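Local coordinates for short chain dehydrogenase (Leptospira borgpetersenii serovar Hardjo-bovis, PDB 6UH2), which binds NAD+ and probably catalyses NAD(P)-dependent oxidation of a CH-OH group or the reverse reduction, at the interface of chains A and B. Numbering follows the deposited sequence. Chains: chain A/B, Short chain dehydrogenase.

Contact 1: the interface of chains A and B. Residues chain A 222-224, 256-258, 261; chain B 188-189, 192, 197, 246-251.
The tight part of this contact between the two chains of the assembly is built on B:Tyr247, whose ring lies flat over the backbone of A:Asp256 and A:Gly257. The amide nitrogen of A:Gly257 sits 3.4 Å above the ring plane, over its centre, yet its N-H is spent on the carbonyl oxygen of the same tyrosine: A:Gly257 N to B:Tyr247 O is 2.8 Å, with the donor above the carbonyl plane. With CG anti to the backbone N (chi1 -160°), B:Tyr247 can cover the peptide with its ring while binding it through its main chain. The glycine, at positive phi, puts no side chain against the ring. Beside it A:Leu224 sends CD1 towards the carbonyl of B:Glu246, 3.5 Å from its O, and rests CG and CD2 on the methyl CG2 of B:Thr249. That methyl occupies the crowded position between backbone N and carbonyl carbon. A:Pro223 CB meets B:Ala192 CB at 3.6 Å.

The margins are looser. At the tyrosine tip a water joins B:Tyr247 OH to A:Asp256 O. The carboxylate of A:Asp256 turns back to its own chain, OD1 accepting A:Gly258 N at 2.9 Å, while the amide of B:Gln251, bent at chi2, is held by B:Thr249 O and stands almost perpendicular to that carboxylate. At another margin A:Ile261, poorly ordered, touches B:Ala188 CB with CD1 at 3.8 Å.

In the fold, the loop following strand 252-255 of chain A and the loop after helix 212-221 pack against the end of helix 171-191, the 3-10 helix 192-194 that follows it and the loop leading into strand 252-255 of chain B.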
# COMPACT_ATOMS: atom_id res chain seq x y z
N THR A 222 7.82 10.29 15.99
CA THR A 222 7.88 9.33 14.89
C THR A 222 8.40 7.99 15.40
O THR A 222 9.56 7.91 15.83
CB THR A 222 8.78 9.86 13.77
OG1 THR A 222 8.39 11.19 13.43
CG2 THR A 222 8.67 8.97 12.54
N PRO A 223 7.59 6.93 15.39
CA PRO A 223 8.08 5.63 15.88
C PRO A 223 9.38 5.16 15.24
O PRO A 223 10.29 4.73 15.96
CB PRO A 223 6.90 4.69 15.56
CG PRO A 223 5.68 5.58 15.67
CD PRO A 223 6.13 6.93 15.14
N LEU A 224 9.52 5.26 13.92
CA LEU A 224 10.75 4.82 13.28
C LEU A 224 11.93 5.74 13.58
O LEU A 224 13.05 5.45 13.12
CB LEU A 224 10.54 4.66 11.77
CG LEU A 224 9.55 3.54 11.45
CD1 LEU A 224 9.55 3.19 9.98
CD2 LEU A 224 9.84 2.30 12.29
N ASP A 256 5.21 7.55 6.65
CA ASP A 256 5.53 8.55 7.67
C ASP A 256 6.24 7.97 8.88
O ASP A 256 6.26 8.62 9.94
CB ASP A 256 4.25 9.29 8.14
CG ASP A 256 3.29 8.39 8.93
OD1 ASP A 256 3.48 7.15 8.99
OD2 ASP A 256 2.31 8.94 9.51
N GLY A 257 6.81 6.77 8.78
CA GLY A 257 7.46 6.16 9.92
C GLY A 257 6.56 5.95 11.11
O GLY A 257 7.06 5.78 12.22
N GLY A 258 5.24 5.92 10.91
CA GLY A 258 4.30 5.74 12.01
C GLY A 258 3.86 7.02 12.71
O GLY A 258 3.21 6.94 13.76
N ILE A 261 -0.02 7.30 13.73
CA ILE A 261 -0.65 6.09 14.25
C ILE A 261 -1.71 6.43 15.29
O ILE A 261 -1.60 7.43 15.99
CB ILE A 261 0.39 5.13 14.84
CG1 ILE A 261 1.14 4.41 13.72
CG2 ILE A 261 -0.27 4.11 15.73
CD1 ILE A 261 2.11 3.37 14.24
N ALA B 188 3.00 -1.84 15.98
CA ALA B 188 3.90 -0.99 15.20
C ALA B 188 4.56 0.05 16.09
O ALA B 188 5.77 0.28 16.01
CB ALA B 188 3.14 -0.30 14.07
N ARG B 189 3.77 0.70 16.94
CA ARG B 189 4.36 1.70 17.82
C ARG B 189 5.20 1.04 18.90
O ARG B 189 6.29 1.53 19.23
CB ARG B 189 3.26 2.56 18.45
CG ARG B 189 3.80 3.80 19.15
CD ARG B 189 2.69 4.74 19.57
NE ARG B 189 3.24 5.95 20.18
CZ ARG B 189 2.51 6.99 20.56
NH1 ARG B 189 1.19 6.98 20.39
NH2 ARG B 189 3.09 8.06 21.10
N ALA B 192 8.53 -0.54 17.24
CA ALA B 192 9.40 0.35 16.46
C ALA B 192 10.77 0.60 17.08
O ALA B 192 11.75 0.63 16.31
CB ALA B 192 8.68 1.69 16.22
N ARG B 197 8.95 -3.51 11.91
CA ARG B 197 7.78 -2.90 11.29
C ARG B 197 6.59 -3.84 11.34
O ARG B 197 6.74 -5.06 11.24
CB ARG B 197 8.06 -2.50 9.83
CG ARG B 197 9.20 -1.51 9.67
CD ARG B 197 9.20 -0.85 8.30
NE ARG B 197 9.76 -1.69 7.24
CZ ARG B 197 9.07 -2.17 6.21
NH1 ARG B 197 7.76 -1.90 6.10
NH2 ARG B 197 9.69 -2.89 5.28
N GLU B 246 10.42 0.70 3.67
CA GLU B 246 11.23 0.89 4.88
C GLU B 246 10.65 1.90 5.86
O GLU B 246 10.87 1.79 7.08
CB GLU B 246 12.64 1.35 4.51
CG GLU B 246 13.57 0.24 4.10
CD GLU B 246 14.98 0.74 3.80
OE1 GLU B 246 15.88 -0.11 3.60
OE2 GLU B 246 15.20 1.98 3.77
N TYR B 247 9.97 2.93 5.37
CA TYR B 247 9.46 4.00 6.22
C TYR B 247 7.95 3.88 6.44
O TYR B 247 7.30 4.86 6.83
CB TYR B 247 9.82 5.36 5.61
CG TYR B 247 9.82 6.57 6.54
CD1 TYR B 247 10.59 6.59 7.69
CD2 TYR B 247 9.07 7.71 6.23
CE1 TYR B 247 10.60 7.72 8.53
CE2 TYR B 247 9.08 8.84 7.06
CZ TYR B 247 9.84 8.84 8.20
OH TYR B 247 9.84 9.96 9.02
N VAL B 248 7.38 2.70 6.23
CA VAL B 248 5.94 2.46 6.38
C VAL B 248 5.74 1.50 7.54
O VAL B 248 6.17 0.35 7.48
CB VAL B 248 5.33 1.88 5.09
CG1 VAL B 248 3.81 1.70 5.27
CG2 VAL B 248 5.62 2.76 3.89
N THR B 249 5.05 1.96 8.58
CA THR B 249 4.71 1.05 9.67
C THR B 249 3.38 1.49 10.29
O THR B 249 3.03 2.67 10.28
CB THR B 249 5.83 0.97 10.73
OG1 THR B 249 5.60 -0.15 11.59
CG2 THR B 249 5.91 2.24 11.58
N GLY B 250 2.63 0.51 10.80
CA GLY B 250 1.34 0.80 11.41
C GLY B 250 0.18 0.98 10.46
O GLY B 250 -0.90 1.39 10.90
N GLN B 251 0.35 0.67 9.18
CA GLN B 251 -0.65 0.99 8.17
C GLN B 251 -1.51 -0.23 7.84
O GLN B 251 -1.06 -1.37 7.92
CB GLN B 251 0.03 1.51 6.90
CG GLN B 251 0.95 2.71 7.18
CD GLN B 251 0.27 3.82 7.97
OE1 GLN B 251 -0.77 4.32 7.56
NE2 GLN B 251 0.85 4.19 9.12
O HOH W 1 7.27 11.17 9.34

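Contact 2: the interface of chains A and B. Residues chain A 14, 235-236, 239, 253; chain B 235-236, 239, 244, 253.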
# COMPACT_ATOMS: atom_id res chain seq x y z
N PHE A 14 11.50 -3.29 -12.73
CA PHE A 14 10.60 -2.15 -12.84
C PHE A 14 10.73 -1.47 -14.19
O PHE A 14 9.79 -0.79 -14.62
CB PHE A 14 10.82 -1.14 -11.71
CG PHE A 14 10.00 -1.40 -10.48
CD1 PHE A 14 8.62 -1.29 -10.52
CD2 PHE A 14 10.60 -1.74 -9.28
CE1 PHE A 14 7.85 -1.54 -9.40
CE2 PHE A 14 9.83 -1.98 -8.15
CZ PHE A 14 8.45 -1.88 -8.21
N GLY A 235 9.28 3.72 -3.42
CA GLY A 235 8.67 2.40 -3.46
C GLY A 235 7.16 2.45 -3.50
O GLY A 235 6.51 1.75 -4.29
N GLY A 236 6.56 3.30 -2.66
CA GLY A 236 5.11 3.42 -2.67
C GLY A 236 4.60 4.05 -3.94
O GLY A 236 3.54 3.68 -4.46
N PHE A 239 4.77 1.35 -6.43
CA PHE A 239 3.72 0.38 -6.13
C PHE A 239 2.37 0.84 -6.66
O PHE A 239 1.69 0.10 -7.38
CB PHE A 239 3.63 0.13 -4.62
CG PHE A 239 2.42 -0.69 -4.20
CD1 PHE A 239 2.30 -2.01 -4.58
CD2 PHE A 239 1.42 -0.12 -3.41
CE1 PHE A 239 1.17 -2.76 -4.22
CE2 PHE A 239 0.30 -0.86 -3.03
CZ PHE A 239 0.19 -2.19 -3.43
N LEU A 253 -2.14 6.30 1.14
CA LEU A 253 -1.04 5.53 1.73
C LEU A 253 -0.14 6.50 2.49
O LEU A 253 0.50 7.37 1.89
CB LEU A 253 -0.25 4.80 0.64
CG LEU A 253 1.00 4.02 1.07
CD1 LEU A 253 0.62 2.94 2.08
CD2 LEU A 253 1.74 3.41 -0.13
N GLY B 235 1.29 -8.12 -4.77
CA GLY B 235 2.06 -6.89 -4.89
C GLY B 235 2.15 -6.13 -3.58
O GLY B 235 3.24 -5.76 -3.14
N GLY B 236 1.00 -5.93 -2.92
CA GLY B 236 1.01 -5.24 -1.64
C GLY B 236 1.69 -6.03 -0.53
O GLY B 236 2.36 -5.45 0.33
N PHE B 239 5.26 -5.44 -1.29
CA PHE B 239 5.57 -4.05 -0.94
C PHE B 239 5.81 -3.90 0.56
O PHE B 239 6.83 -3.35 0.99
CB PHE B 239 4.44 -3.13 -1.41
CG PHE B 239 4.60 -1.71 -0.94
CD1 PHE B 239 5.66 -0.94 -1.38
CD2 PHE B 239 3.68 -1.14 -0.06
CE1 PHE B 239 5.82 0.38 -0.96
CE2 PHE B 239 3.82 0.18 0.36
CZ PHE B 239 4.89 0.94 -0.09
N LEU B 244 11.10 -1.64 -0.13
CA LEU B 244 10.32 -0.59 -0.78
C LEU B 244 9.42 0.16 0.20
O LEU B 244 8.94 1.24 -0.13
CB LEU B 244 9.47 -1.19 -1.91
CG LEU B 244 10.10 -1.45 -3.28
CD1 LEU B 244 11.43 -2.19 -3.20
CD2 LEU B 244 9.12 -2.21 -4.16
N LEU B 253 -3.56 -1.55 4.58
CA LEU B 253 -3.67 -1.34 3.14
C LEU B 253 -4.88 -2.12 2.61
O LEU B 253 -4.88 -3.35 2.62
CB LEU B 253 -2.38 -1.75 2.43
CG LEU B 253 -2.43 -1.77 0.90
CD1 LEU B 253 -2.79 -0.38 0.35
CD2 LEU B 253 -1.09 -2.25 0.33
O HOH W 2 7.73 3.77 -0.15
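Two copies of one phenylalanine, A:Phe239 and B:Phe239, form the apolar centre of this patch across the two-fold axis. The side chains run at about a right angle to each other, but the rings lie nearly parallel and offset, and the CG atoms approach to 4.0 Å. Each ring receives the other residue's CB over one face, displaced toward the rim, so the pair meets through its inner ends while the outer ring atoms reach the opposite subunit. There CE1 of A:Phe239 comes to 3.4 Å from the backbone N of B:Gly236, and CZ lies 3.6 Å from B:Gly236 CA; B:Phe239 does the same against A:Gly236. The glycines bring no side chain between ring and helix backbone, so the CE1-CZ rim can rest obliquely on the main chain of the opposite helix.

At the CE2 rim of each ring, a leucine methyl comes in obliquely from the side of the partner ring. A:Leu253 points CD2 at CE2 of B:Phe239, 3.9 Å away, and B:Leu253 repeats this on A:Phe239, in both cases tip to tip. CG of each leucine is anti to the backbone N (chi1 176° in A:Leu253), extending the side chain from strand 252-255 toward the ring.

Further out, B:Leu244 of the 3-10 helix 243-245 lays CB and CG against A:Gly235 CA and meets the A:Phe14 ring tip to tip, with CD2 4.1 Å from CE2. Helix 231-240 positions the core in each chain: it carries the two glycines and the phenylalanine, whose CG is anti to the backbone N (chi1 170° in A:Phe239), directing the ring across the axis. Direct contacts in this patch are apolar; polar linkage comes through water. One molecule lies at the edge of the B:Phe239 ring, in its plane, and is 2.8 Å from both A:Gly236 N and the carbonyl B:Leu244 O.

The C-alpha centres of contact 1 and contact 2 are about 15 Å apart in one continuous two-fold interface. Strand 252-255 connects them: it supplies a leucine to contact 2, and the loops at its two ends supply residues to contact 1. On chain B the 3-10 helix 243-245 of contact 2 runs into the loop used by contact 1. Contact 2 contributes an apolar centre around the axis, whereas contact 1 adds a direct backbone hydrogen bond farther out and recurs with the chains exchanged. Together they probably stabilise a dimer, since such pairing is common among short-chain dehydrogenases.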